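Local coordinates for protein salicylaldehyde dehydrogenase NahF (Pseudomonas putida, PDB 4JZ6) that probably catalyses the NAD(+)-dependent oxidation of salicylaldehyde to salicylate, a step in the breakdown of naphthalene, at residues A[384-387]-A[391-394]; A[434-439]-A[448-453]; A[100-105]-A[194-199]. All blocks are in the same frame, centred on the assembly; numbering follows the deposited sequence.

Contact 1. Residues A[384-387]-A[391-394]; sequences DHVK and RIYD
Val386 and Tyr393 meet where the chain turns back on itself shortly after strand 381-384, with Ile392 and the carbonyl of Lys387 completing the contact. The apolar part depends on a single methyl of Val386. CG1 stands anti to the backbone N (chi1 168°) and points at the 391-394 turn, where it lies 3.9 Å from Tyr393 CA. The same methyl reaches the Tyr393 ring at its edge, close to the ring plane, with CG1 4.1 Å from CD2. The methyl also meets Ile392, whose side chain crosses that of Val386 at about a right angle; there the branch methyl CG2 of Ile392 does the touching, 4.1 Å from Val386 CG1.

The second kind of contact is ring against backbone. With Tyr393 CG anti to its N (chi1 -179°), the tyrosine extends past the carbonyl of Lys387. Lys387 O is 3.4 Å from Tyr393 CB, and Lys387 C is 3.4 Å from Tyr393 CD2, approaching the ring obliquely. The aliphatic chain of Lys387 starts out away from this meeting and remains exposed, leaving only main-chain atoms to pack on the tyrosine.

Polar bonds to other parts of the chain hold the turn. Tyr393 OH is hydrogen-bonded to Asp419 OD1, Arg306 makes a cation-pi contact with the ring and a hydrogen bond to Tyr393 O, and Ile392 O receives Lys271 NZ. On its apolar side Ile392 packs against Leu356 and Ala360 of helix 349-362, while Val386 rests on Val403. The arrangement is that of a loop connection between the neighbouring parallel strands 381-384 and 401-407, toward one side of the mixed sheet of the catalytic domain in the aldehyde dehydrogenase fold.

Contact 2. Residues A[434-439]-A[448-453]; sequences NRALRV and VHINGS
Ala436 and Ile450 join the helix to the second strand of a beta-alpha-beta crossover, in which strand 425-429 leads through helix 433-442 to the parallel strand 447-450, the outermost strand of the catalytic-domain sheet within this chain. The helix lies against the sheet, and the two backbones come nearest at this pair, whose CA atoms are 6.6 Å apart. Both side chains set out toward the opposite segment.

Both branches of Ile450 reach Ala436, and CG1 meets Leu437 as well. The CG2 methyl, anti to the backbone N, meets Ala436 CB at 4.0 Å. CG1 leaves on the side of the backbone N (chi1 -55°) toward Leu437, whose side chain starts out obliquely but brings CD2 to 4.3 Å from Ile450 CG1. The short methyl of Ala436 lets the helix settle close to the strand, while the longer Leu437 reaches in from its flank. The contact is wholly apolar between side chains.

A type II turn from His449 to Gly452 begins in the last residues of the strand and redirects the chain, with Asn451 in the left-handed region and a weak bond from Gly452 N to His449 O. Asn451 OD1 accepts Gly430 N, tying this turn to the end of strand 425-429. Val448, His449 and Ile450 also pair in a parallel ladder with a strand of the second subunit, so the sheet continues across the dimer interface; Leu437 packs on Leu489 of that subunit, and His449 ND1 is hydrogen-bonded to its Thr490.

The end of Ile450 bends over (chi2 -52°) and brings CD1 to 3.7 Å from Ala436 O, where the methyl lies beside the helix carbonyl instead of beyond its oxygen.

Contact 3. Residues A[100-105]-A[194-199]; sequences IEVMAM and SPATHA
Val102 and Thr197 interlock at the tight centre of two roughly antiparallel helix segments, whose axes approach to 9.1 Å at an angle of 151°. Their side chains slide past each other in opposite directions. Val102 CG1, anti to the backbone N (chi1 168°), runs in beside the threonine and touches OG1 at 3.3 Å; the same methyl meets Ala196 CB at 3.6 Å, so one branch of the valine fits against two consecutive residues of the other helix. Thr197 turns its other branch to Met103: CG2 lies 3.6 Å from Met103 CG, the two side chains crossing at about a right angle. Beyond CG the methionine chain bends, and its side chain lies about 9 Å from a bound salicylaldehyde.

The hydroxyl of Thr197, though flanked by these apolar groups, is hydrogen-bonded to Glu106 OE1. The other oxygen of that carboxylate, OE2, receives the backbone N-H of Ala196 in the first turn of helix 195-208. Glu106 thus bridges the two helices from its place near the end of helix 96-107, where the start of the partner helix would probably favour its negative charge.

Away from this centre helix 96-107 is partly open to solvent: Glu101 is exposed and forms a salt bridge with Lys98 of its own helix, while Met105 is partly covered by Met18 and Met48. All four residues that touch across the contact are buried.

Around this pair of helices, Met18 of strand 18-24 packs on both Val102 and Ala196, and Thr49 of strand 47-52 also lies against Ala196; Thr168, in a loop, touches both Met103 and Thr197. The two helices pack side by side against strands 18-24 and 47-52 of the N-terminal sheet.

In the fold
Contact 3 is the most fully core: all four of its touching residues are buried, whereas contact 1 includes exposed Lys387 and contact 2 partly exposed Leu437. Contacts 1 and 2 adjoin the same sheet of the catalytic domain, contact 1 in a loop between two of its strands and contact 2 at the strand outermost within this chain; their centres are about 23 Å apart. Contact 3, nearest the chain's centre, pairs two helices distant in sequence. Contact 1 packs a valine and a main-chain carbonyl on a tyrosine, contact 2 sets a helix on a strand, and contact 3 alone has a threonine hydroxyl at its centre. Only contact 2 is touched by the other chain.

Contact 1. Residues A[384-387]-A[391-394]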
# COMPACT_ATOMS: atom_id res chain seq x y z
N ASP A 384 4.56 -26.08 -27.31
CA ASP A 384 3.27 -25.80 -27.94
C ASP A 384 2.19 -26.71 -27.36
O ASP A 384 2.50 -27.75 -26.77
CB ASP A 384 3.36 -26.02 -29.45
CG ASP A 384 2.19 -25.41 -30.21
OD1 ASP A 384 1.24 -24.93 -29.56
OD2 ASP A 384 2.22 -25.43 -31.46
N HIS A 385 0.93 -26.32 -27.54
CA HIS A 385 -0.21 -27.06 -27.01
C HIS A 385 -0.11 -27.25 -25.50
O HIS A 385 -0.30 -28.35 -24.99
CB HIS A 385 -0.37 -28.41 -27.69
CG HIS A 385 -0.37 -28.33 -29.19
ND1 HIS A 385 -1.45 -27.88 -29.91
CD2 HIS A 385 0.59 -28.65 -30.09
CE1 HIS A 385 -1.16 -27.92 -31.20
NE2 HIS A 385 0.07 -28.38 -31.34
N VAL A 386 0.23 -26.17 -24.80
CA VAL A 386 0.24 -26.17 -23.35
C VAL A 386 -1.18 -25.94 -22.84
O VAL A 386 -1.92 -25.11 -23.36
CB VAL A 386 1.22 -25.12 -22.81
CG1 VAL A 386 1.04 -24.91 -21.32
CG2 VAL A 386 2.65 -25.54 -23.13
N LYS A 387 -1.57 -26.70 -21.82
CA LYS A 387 -2.93 -26.68 -21.32
C LYS A 387 -2.96 -26.40 -19.81
O LYS A 387 -1.94 -26.51 -19.13
CB LYS A 387 -3.63 -28.00 -21.64
CG LYS A 387 -3.81 -28.29 -23.13
CD LYS A 387 -4.88 -27.39 -23.75
CE LYS A 387 -5.50 -28.00 -25.01
NZ LYS A 387 -4.70 -27.78 -26.26
N ARG A 391 1.79 -27.59 -15.00
CA ARG A 391 2.35 -26.60 -14.08
C ARG A 391 2.89 -25.38 -14.84
O ARG A 391 2.68 -24.25 -14.42
CB ARG A 391 3.47 -27.22 -13.24
CG ARG A 391 3.04 -28.35 -12.33
CD ARG A 391 4.23 -28.93 -11.59
NE ARG A 391 5.00 -27.87 -10.92
CZ ARG A 391 6.27 -27.98 -10.56
NH1 ARG A 391 6.94 -29.10 -10.81
NH2 ARG A 391 6.89 -26.97 -9.97
N ILE A 392 3.55 -25.63 -15.97
CA ILE A 392 4.18 -24.56 -16.74
C ILE A 392 3.16 -23.59 -17.37
O ILE A 392 3.52 -22.50 -17.82
CB ILE A 392 5.14 -25.12 -17.82
CG1 ILE A 392 6.21 -24.08 -18.18
CG2 ILE A 392 4.38 -25.57 -19.05
CD1 ILE A 392 7.34 -24.62 -19.02
N TYR A 393 1.89 -23.99 -17.38
CA TYR A 393 0.80 -23.13 -17.83
C TYR A 393 0.79 -21.77 -17.12
O TYR A 393 0.57 -20.73 -17.74
CB TYR A 393 -0.53 -23.85 -17.63
CG TYR A 393 -1.78 -23.11 -18.08
CD1 TYR A 393 -2.58 -22.45 -17.16
CD2 TYR A 393 -2.18 -23.12 -19.41
CE1 TYR A 393 -3.74 -21.80 -17.56
CE2 TYR A 393 -3.33 -22.48 -19.82
CZ TYR A 393 -4.11 -21.82 -18.89
OH TYR A 393 -5.26 -21.17 -19.30
N ASP A 394 1.04 -21.76 -15.81
CA ASP A 394 1.01 -20.49 -15.09
C ASP A 394 2.18 -20.30 -14.13
O ASP A 394 2.38 -19.20 -13.61
CB ASP A 394 -0.32 -20.32 -14.35
CG ASP A 394 -0.58 -18.89 -13.93
OD1 ASP A 394 -0.16 -17.97 -14.68
OD2 ASP A 394 -1.18 -18.67 -12.86

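Contact 2. Residues A[434-439]-A[448-453]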
# COMPACT_ATOMS: atom_id res chain seq x y z
N ASN A 434 -9.32 -1.31 -32.25
CA ASN A 434 -10.52 -1.22 -31.42
C ASN A 434 -10.70 -2.51 -30.65
O ASN A 434 -10.90 -2.50 -29.44
CB ASN A 434 -11.76 -0.94 -32.26
CG ASN A 434 -11.96 0.53 -32.54
OD1 ASN A 434 -11.28 1.37 -31.97
ND2 ASN A 434 -12.90 0.84 -33.43
N ARG A 435 -10.59 -3.63 -31.36
CA ARG A 435 -10.66 -4.93 -30.70
C ARG A 435 -9.51 -5.14 -29.72
O ARG A 435 -9.73 -5.45 -28.55
CB ARG A 435 -10.68 -6.07 -31.70
CG ARG A 435 -10.56 -7.41 -31.02
CD ARG A 435 -11.11 -8.52 -31.87
NE ARG A 435 -10.11 -9.09 -32.75
CZ ARG A 435 -10.31 -10.17 -33.50
NH1 ARG A 435 -11.49 -10.77 -33.47
NH2 ARG A 435 -9.35 -10.64 -34.28
N ALA A 436 -8.28 -4.97 -30.20
CA ALA A 436 -7.10 -5.15 -29.35
C ALA A 436 -7.24 -4.35 -28.05
O ALA A 436 -6.85 -4.82 -26.98
CB ALA A 436 -5.84 -4.73 -30.10
N LEU A 437 -7.84 -3.17 -28.15
CA LEU A 437 -8.10 -2.32 -26.99
C LEU A 437 -9.10 -2.95 -26.02
O LEU A 437 -8.91 -2.86 -24.80
CB LEU A 437 -8.57 -0.94 -27.43
CG LEU A 437 -7.47 0.06 -27.81
CD1 LEU A 437 -8.04 1.26 -28.55
CD2 LEU A 437 -6.72 0.51 -26.57
N ARG A 438 -10.15 -3.56 -26.55
CA ARG A 438 -11.15 -4.25 -25.72
C ARG A 438 -10.48 -5.27 -24.82
O ARG A 438 -10.66 -5.25 -23.60
CB ARG A 438 -12.18 -4.98 -26.59
CG ARG A 438 -13.12 -4.09 -27.36
CD ARG A 438 -14.23 -4.94 -27.95
NE ARG A 438 -14.44 -4.66 -29.36
CZ ARG A 438 -14.22 -5.54 -30.34
NH1 ARG A 438 -13.78 -6.75 -30.05
NH2 ARG A 438 -14.44 -5.20 -31.60
N VAL A 439 -9.72 -6.18 -25.42
CA VAL A 439 -8.99 -7.16 -24.63
C VAL A 439 -7.94 -6.47 -23.76
O VAL A 439 -7.80 -6.77 -22.58
CB VAL A 439 -8.40 -8.30 -25.51
CG1 VAL A 439 -8.72 -8.08 -26.96
CG2 VAL A 439 -6.90 -8.46 -25.29
N VAL A 448 0.01 -3.01 -20.29
CA VAL A 448 -0.58 -3.57 -21.51
C VAL A 448 -0.02 -2.85 -22.74
O VAL A 448 -0.06 -1.62 -22.82
CB VAL A 448 -2.12 -3.44 -21.50
CG1 VAL A 448 -2.70 -3.91 -22.81
CG2 VAL A 448 -2.70 -4.24 -20.35
N HIS A 449 0.51 -3.62 -23.69
CA HIS A 449 1.12 -3.01 -24.87
C HIS A 449 0.43 -3.43 -26.16
O HIS A 449 0.54 -4.59 -26.59
CB HIS A 449 2.61 -3.31 -24.91
CG HIS A 449 3.34 -2.83 -23.70
ND1 HIS A 449 3.46 -1.50 -23.38
CD2 HIS A 449 3.95 -3.52 -22.70
CE1 HIS A 449 4.13 -1.38 -22.25
NE2 HIS A 449 4.44 -2.59 -21.82
N ILE A 450 -0.30 -2.50 -26.76
CA ILE A 450 -1.05 -2.78 -27.98
C ILE A 450 -0.10 -2.83 -29.17
O ILE A 450 0.48 -1.81 -29.56
CB ILE A 450 -2.16 -1.76 -28.22
CG1 ILE A 450 -3.09 -1.68 -27.00
CG2 ILE A 450 -2.93 -2.11 -29.48
CD1 ILE A 450 -3.64 -3.02 -26.54
N ASN A 451 0.03 -4.01 -29.75
CA ASN A 451 1.01 -4.28 -30.80
C ASN A 451 2.44 -3.95 -30.34
O ASN A 451 3.24 -3.39 -31.09
CB ASN A 451 0.63 -3.54 -32.08
CG ASN A 451 -0.68 -4.02 -32.66
OD1 ASN A 451 -0.90 -5.22 -32.82
ND2 ASN A 451 -1.57 -3.09 -32.97
N GLY A 452 2.75 -4.33 -29.10
CA GLY A 452 4.09 -4.17 -28.56
C GLY A 452 4.52 -5.39 -27.76
O GLY A 452 3.69 -6.24 -27.42
N SER A 453 5.81 -5.48 -27.46
CA SER A 453 6.32 -6.61 -26.68
C SER A 453 5.88 -6.50 -25.22
O SER A 453 5.36 -5.47 -24.80
CB SER A 453 7.84 -6.68 -26.76
OG SER A 453 8.45 -5.77 -25.85

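Contact 3. Residues A[100-105]-A[194-199]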
# COMPACT_ATOMS: atom_id res chain seq x y z
N ILE A 100 29.25 -3.14 -18.23
CA ILE A 100 29.13 -4.17 -19.25
C ILE A 100 29.97 -5.37 -18.86
O ILE A 100 29.49 -6.51 -18.87
CB ILE A 100 29.60 -3.65 -20.62
CG1 ILE A 100 28.80 -2.41 -21.04
CG2 ILE A 100 29.52 -4.75 -21.68
CD1 ILE A 100 27.69 -2.68 -22.02
N GLU A 101 31.21 -5.10 -18.47
CA GLU A 101 32.17 -6.15 -18.14
C GLU A 101 31.76 -6.94 -16.90
O GLU A 101 31.82 -8.17 -16.89
CB GLU A 101 33.55 -5.53 -17.92
CG GLU A 101 34.65 -6.54 -17.65
CD GLU A 101 35.89 -5.90 -17.08
OE1 GLU A 101 36.01 -4.66 -17.17
OE2 GLU A 101 36.74 -6.63 -16.52
N VAL A 102 31.34 -6.23 -15.86
CA VAL A 102 31.01 -6.88 -14.60
C VAL A 102 29.72 -7.68 -14.70
O VAL A 102 29.65 -8.82 -14.24
CB VAL A 102 30.91 -5.85 -13.46
CG1 VAL A 102 30.28 -6.48 -12.22
CG2 VAL A 102 32.30 -5.30 -13.14
N MET A 103 28.71 -7.09 -15.33
CA MET A 103 27.43 -7.76 -15.52
C MET A 103 27.58 -9.02 -16.38
O MET A 103 26.87 -10.01 -16.17
CB MET A 103 26.39 -6.81 -16.12
CG MET A 103 25.75 -5.89 -15.10
SD MET A 103 24.37 -4.92 -15.77
CE MET A 103 23.39 -6.18 -16.58
N ALA A 104 28.50 -8.98 -17.34
CA ALA A 104 28.78 -10.15 -18.16
C ALA A 104 29.37 -11.27 -17.30
O ALA A 104 29.04 -12.44 -17.48
CB ALA A 104 29.71 -9.80 -19.30
N MET A 105 30.23 -10.90 -16.36
CA MET A 105 30.90 -11.89 -15.52
C MET A 105 29.96 -12.46 -14.47
O MET A 105 29.92 -13.67 -14.24
CB MET A 105 32.13 -11.29 -14.84
CG MET A 105 33.24 -10.89 -15.81
SD MET A 105 34.55 -9.93 -15.02
CE MET A 105 35.22 -11.12 -13.86
N SER A 194 25.03 -10.78 -7.67
CA SER A 194 25.47 -9.54 -8.31
C SER A 194 26.19 -8.57 -7.35
O SER A 194 25.86 -7.38 -7.33
CB SER A 194 24.27 -8.87 -8.97
OG SER A 194 24.39 -7.46 -8.93
N PRO A 195 27.17 -9.05 -6.57
CA PRO A 195 27.71 -8.12 -5.58
C PRO A 195 28.66 -7.06 -6.15
O PRO A 195 28.73 -5.96 -5.59
CB PRO A 195 28.46 -9.04 -4.61
CG PRO A 195 28.88 -10.17 -5.43
CD PRO A 195 27.78 -10.39 -6.44
N ALA A 196 29.38 -7.37 -7.22
CA ALA A 196 30.28 -6.39 -7.82
C ALA A 196 29.50 -5.27 -8.50
O ALA A 196 29.87 -4.10 -8.42
CB ALA A 196 31.22 -7.05 -8.80
N THR A 197 28.40 -5.64 -9.16
CA THR A 197 27.58 -4.67 -9.86
C THR A 197 26.88 -3.72 -8.90
O THR A 197 26.82 -2.51 -9.13
CB THR A 197 26.51 -5.36 -10.71
OG1 THR A 197 27.08 -6.52 -11.32
CG2 THR A 197 26.00 -4.42 -11.78
N HIS A 198 26.34 -4.28 -7.82
CA HIS A 198 25.64 -3.49 -6.82
C HIS A 198 26.60 -2.62 -6.00
O HIS A 198 26.25 -1.52 -5.57
CB HIS A 198 24.81 -4.40 -5.92
CG HIS A 198 23.60 -4.96 -6.59
ND1 HIS A 198 22.87 -6.00 -6.08
CD2 HIS A 198 22.99 -4.60 -7.75
CE1 HIS A 198 21.86 -6.27 -6.88
NE2 HIS A 198 21.90 -5.43 -7.90
N ALA A 199 27.81 -3.11 -5.79
CA ALA A 199 28.82 -2.28 -5.14
C ALA A 199 29.16 -1.13 -6.09
O ALA A 199 29.31 0.02 -5.66
CB ALA A 199 30.04 -3.09 -4.81